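Local structure of Keto/oxoacid ferredoxin oxidoreductase, gamma subunit (Geobacter sulfurreducens, 3ON3) at residues G93-D98 / G108-T113. The protein is the gamma subunit of a keto/oxoacid ferredoxin oxidoreductase, which probably oxidises 2-oxoacids and passes the electrons to ferredoxin. Sequence-based numbering, arbitrary orientation.
Sequences GVLLVD and GNYQTT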
ATOM      1  N   GLY B  93      -2.094   1.098  25.441  1.00 59.21           N
ATOM      2  CA  GLY B  93      -2.069   1.486  24.045  1.00 49.92           C
ATOM      3  C   GLY B  93      -3.453   1.866  23.576  1.00 48.57           C
ATOM      4  O   GLY B  93      -4.444   1.599  24.248  1.00 49.20           O
ATOM      5  N   VAL B  94      -3.512   2.505  22.412  1.00 50.94           N
ATOM      6  CA  VAL B  94      -4.767   2.968  21.831  1.00 49.99           C
ATOM      7  C   VAL B  94      -5.511   1.826  21.154  1.00 46.26           C
ATOM      8  O   VAL B  94      -4.969   1.133  20.295  1.00 42.17           O
ATOM      9  CB  VAL B  94      -4.524   4.130  20.820  1.00 45.68           C
ATOM     10  CG1 VAL B  94      -5.722   4.332  19.891  1.00 45.85           C
ATOM     11  CG2 VAL B  94      -4.212   5.408  21.565  1.00 34.84           C
ATOM     12  N   LEU B  95      -6.756   1.619  21.550  1.00 41.84           N
ATOM     13  CA  LEU B  95      -7.550   0.574  20.936  1.00 43.13           C
ATOM     14  C   LEU B  95      -8.808   1.172  20.354  1.00 41.52           C
ATOM     15  O   LEU B  95      -9.669   1.611  21.074  1.00 43.90           O
ATOM     16  CB  LEU B  95      -7.891  -0.526  21.940  1.00 48.40           C
ATOM     17  CG  LEU B  95      -8.897  -1.573  21.437  1.00 51.00           C
ATOM     18  CD1 LEU B  95      -8.399  -2.247  20.173  1.00 36.74           C
ATOM     19  CD2 LEU B  95      -9.230  -2.613  22.505  1.00 50.88           C
ATOM     20  N   LEU B  96      -8.893   1.207  19.032  1.00 47.55           N
ATOM     21  CA  LEU B  96     -10.053   1.756  18.352  1.00 40.15           C
ATOM     22  C   LEU B  96     -10.782   0.653  17.616  1.00 38.44           C
ATOM     23  O   LEU B  96     -10.203  -0.030  16.753  1.00 41.62           O
ATOM     24  CB  LEU B  96      -9.626   2.848  17.364  1.00 45.79           C
ATOM     25  CG  LEU B  96     -10.680   3.383  16.386  1.00 45.25           C
ATOM     26  CD1 LEU B  96     -11.752   4.231  17.114  1.00 36.70           C
ATOM     27  CD2 LEU B  96     -10.026   4.184  15.281  1.00 43.05           C
ATOM     28  N   VAL B  97     -12.053   0.484  17.948  1.00 39.29           N
ATOM     29  CA  VAL B  97     -12.855  -0.557  17.317  1.00 51.12           C
ATOM     30  C   VAL B  97     -14.150   0.020  16.762  1.00 47.83           C
ATOM     31  O   VAL B  97     -14.530   1.123  17.120  1.00 43.82           O
ATOM     32  CB  VAL B  97     -13.155  -1.725  18.301  1.00 51.55           C
ATOM     33  CG1 VAL B  97     -11.864  -2.235  18.929  1.00 49.03           C
ATOM     34  CG2 VAL B  97     -14.137  -1.297  19.398  1.00 53.43           C
ATOM     35  N   ASP B  98     -14.806  -0.717  15.871  1.00 47.02           N
ATOM     36  CA  ASP B  98     -16.177  -0.397  15.505  1.00 47.06           C
ATOM     37  C   ASP B  98     -17.126  -1.018  16.532  1.00 56.05           C
ATOM     38  O   ASP B  98     -16.988  -2.192  16.887  1.00 54.91           O
ATOM     39  CB  ASP B  98     -16.513  -0.875  14.094  1.00 48.59           C
ATOM     40  CG  ASP B  98     -17.979  -0.654  13.743  1.00 53.18           C
ATOM     41  OD1 ASP B  98     -18.848  -1.206  14.438  1.00 58.57           O
ATOM     42  OD2 ASP B  98     -18.271   0.074  12.778  1.00 51.60           O
ATOM     43  N   GLY B 108      -7.763  -6.959  29.070  1.00 86.01           N
ATOM     44  CA  GLY B 108      -6.567  -6.141  29.028  1.00 76.14           C
ATOM     45  C   GLY B 108      -6.844  -4.680  29.303  1.00 72.12           C
ATOM     46  O   GLY B 108      -7.963  -4.198  29.121  1.00 72.37           O
ATOM     47  N   ASN B 109      -5.811  -3.977  29.756  1.00 69.54           N
ATOM     48  CA  ASN B 109      -5.868  -2.541  29.959  1.00 61.92           C
ATOM     49  C   ASN B 109      -5.485  -1.788  28.684  1.00 61.77           C
ATOM     50  O   ASN B 109      -4.330  -1.845  28.263  1.00 66.96           O
ATOM     51  CB  ASN B 109      -4.915  -2.135  31.079  1.00 71.59           C
ATOM     52  CG  ASN B 109      -5.590  -2.098  32.434  1.00 94.71           C
ATOM     53  OD1 ASN B 109      -6.568  -2.811  32.677  1.00101.43           O
ATOM     54  ND2 ASN B 109      -5.069  -1.263  33.331  1.00 98.11           N
ATOM     55  N   TYR B 110      -6.449  -1.092  28.080  1.00 53.29           N
ATOM     56  CA  TYR B 110      -6.206  -0.300  26.869  1.00 53.93           C
ATOM     57  C   TYR B 110      -6.990   1.015  26.911  1.00 60.52           C
ATOM     58  O   TYR B 110      -8.109   1.055  27.432  1.00 59.67           O
ATOM     59  CB  TYR B 110      -6.636  -1.086  25.620  1.00 50.96           C
ATOM     60  CG  TYR B 110      -6.060  -2.485  25.519  1.00 48.77           C
ATOM     61  CD1 TYR B 110      -4.703  -2.681  25.303  1.00 58.68           C
ATOM     62  CD2 TYR B 110      -6.873  -3.611  25.625  1.00 51.78           C
ATOM     63  CE1 TYR B 110      -4.163  -3.960  25.211  1.00 67.55           C
ATOM     64  CE2 TYR B 110      -6.339  -4.900  25.532  1.00 56.59           C
ATOM     65  CZ  TYR B 110      -4.983  -5.062  25.325  1.00 63.14           C
ATOM     66  OH  TYR B 110      -4.432  -6.317  25.228  1.00 71.02           O
ATOM     67  N   GLN B 111      -6.422   2.087  26.361  1.00 60.33           N
ATOM     68  CA  GLN B 111      -7.205   3.300  26.138  1.00 50.90           C
ATOM     69  C   GLN B 111      -8.153   2.986  24.993  1.00 51.46           C
ATOM     70  O   GLN B 111      -7.793   3.097  23.821  1.00 47.48           O
ATOM     71  CB  GLN B 111      -6.325   4.504  25.794  1.00 45.17           C
ATOM     72  CG  GLN B 111      -5.373   4.952  26.904  1.00 54.11           C
ATOM     73  CD  GLN B 111      -6.095   5.540  28.113  1.00 66.86           C
ATOM     74  OE1 GLN B 111      -5.881   5.107  29.254  1.00 73.43           O
ATOM     75  NE2 GLN B 111      -6.957   6.524  27.870  1.00 65.07           N
ATOM     76  N   THR B 112      -9.365   2.578  25.343  1.00 45.56           N
ATOM     77  CA  THR B 112     -10.305   2.040  24.372  1.00 48.29           C
ATOM     78  C   THR B 112     -11.354   3.049  23.939  1.00 50.72           C
ATOM     79  O   THR B 112     -12.020   3.674  24.764  1.00 51.64           O
ATOM     80  CB  THR B 112     -11.023   0.795  24.927  1.00 57.07           C
ATOM     81  OG1 THR B 112     -10.054  -0.207  25.249  1.00 69.28           O
ATOM     82  CG2 THR B 112     -11.984   0.241  23.900  1.00 60.68           C
ATOM     83  N   THR B 113     -11.497   3.196  22.629  1.00 46.74           N
ATOM     84  CA  THR B 113     -12.539   4.029  22.067  1.00 50.80           C
ATOM     85  C   THR B 113     -13.333   3.220  21.074  1.00 50.43           C
ATOM     86  O   THR B 113     -12.762   2.489  20.277  1.00 48.11           O
ATOM     87  CB  THR B 113     -11.970   5.265  21.351  1.00 44.87           C
ATOM     88  OG1 THR B 113     -11.266   6.069  22.301  1.00 53.26           O
ATOM     89  CG2 THR B 113     -13.099   6.087  20.726  1.00 39.54           C
TER
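Leu95 is gripped by Gln111 and Thr113 through its backbone: its N donates to Gln111 O at 2.9 Å in a nearly straight bond. Its O accepts from Thr113 N, also at 2.9 Å. Gln111 N to Gly93 O, again 2.9 Å, is more bent at 133°, whereas Val97 N reaches Thr113 O over a longer 3.2 Å. Two CA-H...O contacts supplement this ladder, Thr112 CA to Leu95 O and Leu96 CA to Thr113 O.

Side-chain contact gathers on the face bearing Leu95 and Thr112. A chi1 of 172° sets CG of Leu95 anti to the backbone N. The Leu95 and Thr112 side chains run alongside each other in the same direction, with Leu95 CD2 3.7 Å from Thr112 OG1. Tyr110 joins this group, its CB 3.9 Å from Leu95 CB; CD2 of the leucine also comes near the tyrosine ring atom CD2, at an oblique approach. Gly93 O lies at the edge of the Tyr110 ring, near the ring plane.

The bridges Val94-Gln111, Leu95-Thr112 and Leu96-Thr113 are parallel, with the strand axes only 17° apart, and join the last two strands of the mixed six-stranded sheet. Strand 111-115 is outermost within the chain; strand 93-98 is interior, since Val94, Leu96 and Asp98 make backbone hydrogen bonds to strand 71-76.

Farther out, Leu89 touches both Leu95 and Tyr110, and Pro106 also packs on Leu95. On the other face, helix 131-143 covers Leu96 through Ala138, Met139 and Leu142, the last also meeting Thr113. Asp98 OD2 accepts from Ile118 N near the start of helix 117-125, while its OD1 accepts from Leu101 N.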